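PDB 4UUC: ankyrin repeat and SOCS box protein 11 from Homo sapiens, which serves as the substrate-recognition subunit of a cullin-5-RING E3 ubiquitin ligase, marking proteins such as BIK, DIRAS2 and RPN1 for proteasomal degradation. Local coordinates for residues P7-A12 against V30-I35; N76-G81 against H107-R112; T169-A174 against E181-L186. All blocks are in the same frame, centred on the assembly; numbering follows the deposited sequence.

Interaction 1: P7-A12 against V30-I35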
loop_
_atom_site.group_PDB
_atom_site.type_symbol
_atom_site.label_atom_id
_atom_site.label_comp_id
_atom_site.label_asym_id
_atom_site.label_seq_id
_atom_site.Cartn_x
_atom_site.Cartn_y
_atom_site.Cartn_z
ATOM N N PRO A 7 -1.685 3.254 -29.421
ATOM C CA PRO A 7 -2.847 4.110 -29.154
ATOM C C PRO A 7 -3.722 3.591 -28.010
ATOM O O PRO A 7 -4.246 4.394 -27.237
ATOM C CB PRO A 7 -3.601 4.086 -30.483
ATOM C CG PRO A 7 -2.515 3.917 -31.508
ATOM C CD PRO A 7 -1.509 3.001 -30.865
ATOM N N LEU A 8 -3.878 2.275 -27.899
ATOM C CA LEU A 8 -4.660 1.702 -26.808
ATOM C C LEU A 8 -4.046 2.042 -25.445
ATOM O O LEU A 8 -4.771 2.374 -24.505
ATOM C CB LEU A 8 -4.779 0.186 -26.963
ATOM C CG LEU A 8 -5.740 -0.506 -25.991
ATOM C CD1 LEU A 8 -7.181 -0.069 -26.229
ATOM C CD2 LEU A 8 -5.628 -2.016 -26.096
ATOM N N HIS A 9 -2.720 1.958 -25.341
ATOM C CA HIS A 9 -2.016 2.321 -24.109
ATOM C C HIS A 9 -2.352 3.754 -23.708
ATOM O O HIS A 9 -2.602 4.047 -22.538
ATOM C CB HIS A 9 -0.495 2.195 -24.276
ATOM C CG HIS A 9 0.030 0.797 -24.168
ATOM N ND1 HIS A 9 0.009 -0.092 -25.222
ATOM C CD2 HIS A 9 0.633 0.149 -23.142
ATOM C CE1 HIS A 9 0.556 -1.233 -24.844
ATOM N NE2 HIS A 9 0.943 -1.114 -23.586
ATOM N N GLU A 10 -2.341 4.642 -24.696
ATOM C CA GLU A 10 -2.571 6.062 -24.465
ATOM C C GLU A 10 -4.021 6.333 -24.078
ATOM O O GLU A 10 -4.283 7.124 -23.169
ATOM C CB GLU A 10 -2.194 6.870 -25.714
ATOM C CG GLU A 10 -2.470 8.364 -25.612
ATOM C CD GLU A 10 -1.655 9.062 -24.530
ATOM O OE1 GLU A 10 -0.665 8.473 -24.039
ATOM O OE2 GLU A 10 -2.007 10.209 -24.171
ATOM N N ALA A 11 -4.964 5.694 -24.765
ATOM C CA ALA A 11 -6.373 5.849 -24.412
ATOM C C ALA A 11 -6.595 5.370 -22.978
ATOM O O ALA A 11 -7.292 6.015 -22.190
ATOM C CB ALA A 11 -7.267 5.084 -25.374
ATOM N N ALA A 12 -5.976 4.246 -22.638
ATOM C CA ALA A 12 -6.100 3.686 -21.295
ATOM C C ALA A 12 -5.488 4.603 -20.240
ATOM O O ALA A 12 -6.059 4.788 -19.163
ATOM C CB ALA A 12 -5.448 2.313 -21.238
ATOM N N VAL A 30 -5.237 -6.298 -27.418
ATOM C CA VAL A 30 -5.442 -5.850 -26.046
ATOM C C VAL A 30 -4.230 -6.129 -25.157
ATOM O O VAL A 30 -3.959 -5.384 -24.212
ATOM C CB VAL A 30 -6.700 -6.526 -25.446
ATOM C CG1 VAL A 30 -6.688 -6.510 -23.922
ATOM C CG2 VAL A 30 -7.956 -5.849 -25.973
ATOM N N ASN A 31 -3.496 -7.194 -25.470
ATOM C CA ASN A 31 -2.423 -7.665 -24.600
ATOM C C ASN A 31 -1.021 -7.257 -25.043
ATOM O O ASN A 31 -0.031 -7.724 -24.481
ATOM C CB ASN A 31 -2.505 -9.186 -24.480
ATOM C CG ASN A 31 -3.618 -9.628 -23.559
ATOM O OD1 ASN A 31 -3.785 -9.078 -22.470
ATOM N ND2 ASN A 31 -4.395 -10.610 -23.992
ATOM N N LEU A 32 -0.936 -6.371 -26.031
ATOM C CA LEU A 32 0.348 -5.829 -26.460
ATOM C C LEU A 32 1.038 -5.132 -25.295
ATOM O O LEU A 32 0.414 -4.341 -24.581
ATOM C CB LEU A 32 0.161 -4.852 -27.624
ATOM C CG LEU A 32 1.400 -4.070 -28.076
ATOM C CD1 LEU A 32 2.452 -5.003 -28.643
ATOM C CD2 LEU A 32 1.029 -3.007 -29.093
ATOM N N VAL A 33 2.317 -5.432 -25.099
ATOM C CA VAL A 33 3.087 -4.802 -24.037
ATOM C C VAL A 33 4.269 -4.028 -24.602
ATOM O O VAL A 33 4.710 -4.268 -25.732
ATOM C CB VAL A 33 3.595 -5.836 -22.999
ATOM C CG1 VAL A 33 2.429 -6.555 -22.352
ATOM C CG2 VAL A 33 4.552 -6.840 -23.643
ATOM N N THR A 34 4.766 -3.086 -23.807
ATOM C CA THR A 34 5.946 -2.313 -24.162
ATOM C C THR A 34 7.198 -3.125 -23.851
ATOM O O THR A 34 7.107 -4.273 -23.414
ATOM C CB THR A 34 6.001 -0.981 -23.400
ATOM O OG1 THR A 34 6.187 -1.239 -22.003
ATOM C CG2 THR A 34 4.712 -0.189 -23.603
ATOM N N ILE A 35 8.363 -2.525 -24.067
ATOM C CA ILE A 35 9.621 -3.203 -23.781
ATOM C C ILE A 35 9.760 -3.438 -22.280
ATOM O O ILE A 35 10.433 -4.374 -21.854
ATOM C CB ILE A 35 10.836 -2.409 -24.305
ATOM C CG1 ILE A 35 10.834 -0.979 -23.754
ATOM C CG2 ILE A 35 10.829 -2.393 -25.826
ATOM C CD1 ILE A 35 12.091 -0.193 -24.080
#

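Interaction 2: N76-G81 against H107-R112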
loop_
_atom_site.group_PDB
_atom_site.type_symbol
_atom_site.label_atom_id
_atom_site.label_comp_id
_atom_site.label_asym_id
_atom_site.label_seq_id
_atom_site.Cartn_x
_atom_site.Cartn_y
_atom_site.Cartn_z
ATOM N N ASN A 76 -0.636 -1.137 -9.403
ATOM C CA ASN A 76 -0.880 0.159 -10.024
ATOM C C ASN A 76 -2.187 0.773 -9.528
ATOM O O ASN A 76 -2.262 1.978 -9.288
ATOM C CB ASN A 76 -0.893 0.025 -11.547
ATOM C CG ASN A 76 0.504 -0.140 -12.127
ATOM O OD1 ASN A 76 1.487 -0.221 -11.390
ATOM N ND2 ASN A 76 0.596 -0.195 -13.451
ATOM N N ALA A 77 -3.206 -0.063 -9.346
ATOM C CA ALA A 77 -4.495 0.404 -8.849
ATOM C C ALA A 77 -4.336 0.985 -7.449
ATOM O O ALA A 77 -5.003 1.954 -7.087
ATOM C CB ALA A 77 -5.509 -0.729 -8.846
ATOM N N CYS A 78 -3.430 0.399 -6.673
ATOM C CA CYS A 78 -3.167 0.866 -5.318
ATOM C C CYS A 78 -2.311 2.132 -5.322
ATOM O O CYS A 78 -2.302 2.876 -4.346
ATOM C CB CYS A 78 -2.496 -0.237 -4.497
ATOM S SG CYS A 78 -3.625 -1.586 -4.055
ATOM N N CYS A 79 -1.604 2.388 -6.420
ATOM C CA CYS A 79 -0.918 3.667 -6.591
ATOM C C CYS A 79 -1.944 4.770 -6.819
ATOM O O CYS A 79 -1.843 5.860 -6.257
ATOM C CB CYS A 79 0.060 3.630 -7.768
ATOM S SG CYS A 79 1.522 2.605 -7.529
ATOM N N SER A 80 -2.930 4.475 -7.659
ATOM C CA SER A 80 -3.939 5.456 -8.032
ATOM C C SER A 80 -4.918 5.711 -6.891
ATOM O O SER A 80 -5.473 6.802 -6.778
ATOM C CB SER A 80 -4.699 4.990 -9.275
ATOM O OG SER A 80 -5.593 3.933 -8.969
ATOM N N GLY A 81 -5.126 4.704 -6.053
ATOM C CA GLY A 81 -6.075 4.810 -4.959
ATOM C C GLY A 81 -7.520 4.621 -5.394
ATOM O O GLY A 81 -8.444 4.998 -4.669
ATOM N N HIS A 107 1.135 -2.453 0.732
ATOM C CA HIS A 107 2.141 -1.549 1.288
ATOM C C HIS A 107 2.168 -0.213 0.550
ATOM O O HIS A 107 2.366 0.835 1.166
ATOM C CB HIS A 107 3.522 -2.204 1.266
ATOM C CG HIS A 107 3.644 -3.363 2.205
ATOM N ND1 HIS A 107 3.124 -4.607 1.920
ATOM C CD2 HIS A 107 4.194 -3.458 3.440
ATOM C CE1 HIS A 107 3.360 -5.422 2.932
ATOM N NE2 HIS A 107 4.010 -4.751 3.866
ATOM N N GLU A 108 1.945 -0.241 -0.760
ATOM C CA GLU A 108 1.871 0.997 -1.530
ATOM C C GLU A 108 0.592 1.760 -1.194
ATOM O O GLU A 108 0.611 2.987 -1.053
ATOM C CB GLU A 108 1.936 0.711 -3.029
ATOM C CG GLU A 108 2.029 1.963 -3.895
ATOM C CD GLU A 108 3.322 2.738 -3.693
ATOM O OE1 GLU A 108 4.323 2.136 -3.246
ATOM O OE2 GLU A 108 3.337 3.953 -3.984
ATOM N N ALA A 109 -0.519 1.039 -1.066
ATOM C CA ALA A 109 -1.786 1.674 -0.698
ATOM C C ALA A 109 -1.649 2.415 0.629
ATOM O O ALA A 109 -2.068 3.572 0.748
ATOM C CB ALA A 109 -2.900 0.646 -0.614
ATOM N N VAL A 110 -1.063 1.750 1.621
ATOM C CA VAL A 110 -0.897 2.351 2.944
ATOM C C VAL A 110 0.037 3.554 2.871
ATOM O O VAL A 110 -0.271 4.606 3.422
ATOM C CB VAL A 110 -0.354 1.335 3.969
ATOM C CG1 VAL A 110 -0.009 2.023 5.291
ATOM C CG2 VAL A 110 -1.372 0.233 4.200
ATOM N N LYS A 111 1.167 3.403 2.186
ATOM C CA LYS A 111 2.109 4.508 2.017
ATOM C C LYS A 111 1.409 5.779 1.528
ATOM O O LYS A 111 1.672 6.876 2.026
ATOM C CB LYS A 111 3.222 4.115 1.042
ATOM C CG LYS A 111 4.185 5.245 0.704
ATOM C CD LYS A 111 5.319 4.742 -0.186
ATOM C CE LYS A 111 6.264 5.863 -0.581
ATOM N NZ LYS A 111 7.437 5.346 -1.344
ATOM N N ARG A 112 0.504 5.619 0.567
ATOM C CA ARG A 112 -0.196 6.752 -0.032
ATOM C C ARG A 112 -1.454 7.169 0.732
ATOM O O ARG A 112 -2.125 8.131 0.348
ATOM C CB ARG A 112 -0.566 6.423 -1.476
ATOM C CG ARG A 112 0.641 6.272 -2.389
ATOM C CD ARG A 112 0.232 5.826 -3.778
ATOM N NE ARG A 112 1.388 5.692 -4.664
ATOM C CZ ARG A 112 1.636 6.455 -5.729
ATOM N NH1 ARG A 112 0.810 7.433 -6.084
ATOM N NH2 ARG A 112 2.722 6.227 -6.452
#

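Interaction 3: T169-A174 against E181-L186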
loop_
_atom_site.group_PDB
_atom_site.type_symbol
_atom_site.label_atom_id
_atom_site.label_comp_id
_atom_site.label_asym_id
_atom_site.label_seq_id
_atom_site.Cartn_x
_atom_site.Cartn_y
_atom_site.Cartn_z
ATOM N N THR A 169 10.350 -1.190 15.361
ATOM C CA THR A 169 8.917 -1.332 15.575
ATOM C C THR A 169 8.181 -0.147 14.942
ATOM O O THR A 169 8.798 0.867 14.625
ATOM C CB THR A 169 8.561 -1.412 17.079
ATOM O OG1 THR A 169 8.708 -0.121 17.684
ATOM C CG2 THR A 169 9.449 -2.421 17.806
ATOM N N PRO A 170 6.859 -0.280 14.745
ATOM C CA PRO A 170 6.052 0.854 14.280
ATOM C C PRO A 170 6.221 2.092 15.154
ATOM O O PRO A 170 6.170 3.211 14.641
ATOM C CB PRO A 170 4.625 0.309 14.354
ATOM C CG PRO A 170 4.784 -1.149 14.129
ATOM C CD PRO A 170 6.059 -1.513 14.838
ATOM N N LEU A 171 6.429 1.897 16.454
ATOM C CA LEU A 171 6.629 3.023 17.359
ATOM C C LEU A 171 7.957 3.726 17.067
ATOM O O LEU A 171 8.038 4.951 17.138
ATOM C CB LEU A 171 6.583 2.564 18.818
ATOM C CG LEU A 171 6.607 3.680 19.867
ATOM C CD1 LEU A 171 5.296 4.468 19.872
ATOM C CD2 LEU A 171 6.897 3.115 21.244
ATOM N N HIS A 172 8.997 2.959 16.741
ATOM C CA HIS A 172 10.274 3.553 16.350
ATOM C C HIS A 172 10.096 4.423 15.114
ATOM O O HIS A 172 10.617 5.535 15.050
ATOM C CB HIS A 172 11.334 2.482 16.073
ATOM C CG HIS A 172 11.903 1.854 17.305
ATOM N ND1 HIS A 172 11.634 0.553 17.670
ATOM C CD2 HIS A 172 12.735 2.346 18.254
ATOM C CE1 HIS A 172 12.266 0.271 18.794
ATOM N NE2 HIS A 172 12.941 1.342 19.170
ATOM N N ALA A 173 9.358 3.908 14.136
ATOM C CA ALA A 173 9.074 4.655 12.917
ATOM C C ALA A 173 8.301 5.930 13.237
ATOM O O ALA A 173 8.618 6.999 12.724
ATOM C CB ALA A 173 8.295 3.806 11.941
ATOM N N ALA A 174 7.294 5.808 14.095
ATOM C CA ALA A 174 6.468 6.950 14.468
ATOM C C ALA A 174 7.287 8.015 15.201
ATOM O O ALA A 174 7.035 9.213 15.050
ATOM C CB ALA A 174 5.293 6.494 15.332
ATOM N N GLU A 181 -0.784 11.824 17.339
ATOM C CA GLU A 181 -1.931 10.918 17.391
ATOM C C GLU A 181 -1.495 9.460 17.198
ATOM O O GLU A 181 -1.995 8.564 17.881
ATOM C CB GLU A 181 -2.982 11.314 16.351
ATOM C CG GLU A 181 -3.783 12.545 16.782
ATOM C CD GLU A 181 -4.943 12.889 15.855
ATOM O OE1 GLU A 181 -4.789 12.792 14.618
ATOM O OE2 GLU A 181 -6.015 13.263 16.378
ATOM N N VAL A 182 -0.543 9.235 16.300
ATOM C CA VAL A 182 -0.026 7.891 16.051
ATOM C C VAL A 182 0.686 7.322 17.288
ATOM O O VAL A 182 0.529 6.144 17.611
ATOM C CB VAL A 182 0.928 7.892 14.840
ATOM C CG1 VAL A 182 1.678 6.564 14.720
ATOM C CG2 VAL A 182 0.150 8.176 13.566
ATOM N N ILE A 183 1.465 8.155 17.973
ATOM C CA ILE A 183 2.150 7.735 19.194
ATOM C C ILE A 183 1.147 7.226 20.233
ATOM O O ILE A 183 1.328 6.145 20.805
ATOM C CB ILE A 183 2.983 8.891 19.806
ATOM C CG1 ILE A 183 4.072 9.350 18.832
ATOM C CG2 ILE A 183 3.614 8.472 21.134
ATOM C CD1 ILE A 183 5.175 8.326 18.570
ATOM N N HIS A 184 0.087 7.990 20.481
ATOM C CA HIS A 184 -0.882 7.597 21.507
ATOM C C HIS A 184 -1.699 6.375 21.081
ATOM O O HIS A 184 -2.030 5.527 21.912
ATOM C CB HIS A 184 -1.809 8.767 21.850
ATOM C CG HIS A 184 -1.125 9.867 22.599
ATOM N ND1 HIS A 184 -0.408 9.642 23.756
ATOM C CD2 HIS A 184 -1.042 11.197 22.358
ATOM C CE1 HIS A 184 0.086 10.786 24.195
ATOM N NE2 HIS A 184 -0.285 11.745 23.364
ATOM N N LEU A 185 -2.008 6.273 19.791
ATOM C CA LEU A 185 -2.729 5.110 19.275
ATOM C C LEU A 185 -1.921 3.830 19.471
ATOM O O LEU A 185 -2.455 2.828 19.939
ATOM C CB LEU A 185 -3.063 5.288 17.792
ATOM C CG LEU A 185 -4.321 6.097 17.455
ATOM C CD1 LEU A 185 -4.339 6.455 15.978
ATOM C CD2 LEU A 185 -5.572 5.328 17.821
ATOM N N LEU A 186 -0.644 3.856 19.093
ATOM C CA LEU A 186 0.229 2.703 19.291
ATOM C C LEU A 186 0.336 2.333 20.770
ATOM O O LEU A 186 0.232 1.161 21.141
ATOM C CB LEU A 186 1.628 2.974 18.733
ATOM C CG LEU A 186 1.775 3.017 17.212
ATOM C CD1 LEU A 186 3.206 3.396 16.851
ATOM C CD2 LEU A 186 1.400 1.689 16.579
#

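Interaction 1: P7-A12 against V30-I35
Leu8 and Val30, with CA atoms 7.6 Å apart, mark the closest backbone approach between the helical residues 7-12 and residues 30-35, a segment with no regular secondary structure. Two successive side chains of the helix, Leu8 and His9, cover the gap. Leu8 has CG anti to its backbone N (chi1 -172°), which brings CD2 to 3.8 Å from Val30 CA. The Val30 side chain turns away from the helix, so Leu8 meets mainly its backbone side, and the methyls CD2 of Leu8 and CG2 of Val30 approach only to 4.5 Å. The His9 ring reaches further, edge first: its CE1 lies 3.1 Å from Leu32 O, near the ring plane. His9 NE2 is 3.4 Å from the same Leu32 O, but the poor angle rules out a hydrogen bond there. NE2 is instead bonded to Val38 O and ND1 to Ser6 OG, so bonds at both nitrogens fix the rotation of the ring. Thr34 CG2 comes within 3.9 Å of His9 NE2, the two side chains crossing obliquely, while Thr34 OG1 accepts a hydrogen bond from Val38 N. Ser6, Pro7, Leu8 and His9 form a variant of the ankyrin TPLH motif; here His9 ties the start of helix 7-14 to Val38 of the second repeat. Leu8 also packs on Leu20 and Ile24 of helix 17-26 and on Leu56 of helix 50-58, and His9 rests against Ser40 and Glu43 of helix 40-46; no strands take part.

Interaction 2: N76-G81 against H107-R112
Cys78 and Ala109 sit where two nearly parallel helix segments, 76-80 and 107-111, pack side by side: the axes are 8.1 Å apart and 7° from parallel, and the two CA atoms are separated by 4.9 Å. Small residues permit this spacing, the CB of Cys78 meeting the CB of Ala109 at 4.0 Å. The carbonyl oxygen of Cys78 is buried here with no polar partner in the model. The segments belong to ankyrin repeats 3 and 4, each on the first helix of its repeat, and the near-parallel alignment is the stacking of equivalent helices that builds an ankyrin solenoid. Toward solvent, Arg112 reaches back across the groove with its chain extended from CG to NE. One face of its guanidinium lies on Cys79, whose CB is 3.8 Å above the plane, over its centre. Glu108, bent at chi2 (65°), takes the edge: Arg112 NE donates to Glu108 OE2 at 2.7 Å, almost straight (170°) and in the guanidinium plane, and the carboxylate oxygen accepts through its anti lone pair. A weak second bond from NH2 ends on the same oxygen. Replacing Glu108 by an alanine would probably leave the Arg112 charge without this mate, set its guanidinium free to turn off Cys79, and open a gap beside that cysteine's sulfur. That sulfur now touches the Glu108 side chain along its aliphatic part, with Cys79 SG 3.7 Å from Glu108 CG.

Interaction 3: T169-A174 against E181-L186
Leu186 drives its CD1 methyl into the backbone of Leu171, 3.5 Å from Leu171 CA, closer than a usual van der Waals contact, while its CD2 stays 4.2 Å from Pro170 CB. Packing is also close at Ala174, whose CB touches Val182 CG1 and Ile183 CD1, both at 3.7 Å. With CG1 anti to the carbonyl carbon (chi1 -62°) and a bend at chi2, Ile183 turns CD1 onto Ala174. The Leu171 and Leu186 side chains slide past each other in opposite directions, CD1 to CD1 at 3.8 Å, whereas Leu171 and Ile183 cross at about a right angle, spaced more widely, CD1 of Leu171 to CD1 of Ile183 at 4.1 Å. No hydrogen bond joins the segments. Away from the contact Glu181 is exposed and His184 partly so, though helices 148-156 and 212-220 flank this helix. The helix axes run antiparallel, 161° apart and 9.8 Å at closest approach, as in the helical hairpin of one ankyrin repeat. Its first helix opens with a capping box: Thr169 OG1 accepts from His172 N, and Thr169 N donates to His172 ND1 at 3.2 Å. Thr169, Pro170, Leu171 and His172 spell out the TPLH signature of the ankyrin fold.

In the fold
The three contacts come in series along the chain and sample an ankyrin stack, whose secondary structure is helical, near its start, middle and far end. Centres of interactions 1 and 2 are about 22 Å apart. Centres of interactions 2 and 3 are about 21 Å apart. Centres of interactions 1 and 3 are about 43 Å apart, so the three fall almost on a line. Nearest atoms of neighbouring contacts remain about 10 Å apart, without touching. Interaction 3 lies within repeat 6, interaction 1 joins the first helix of repeat 1 to the loop toward helix 40-46, and interaction 2 bridges repeats 3 and 4, consistent with an elongated ankyrin repeat domain, the part of the longer substrate-recognition protein present here.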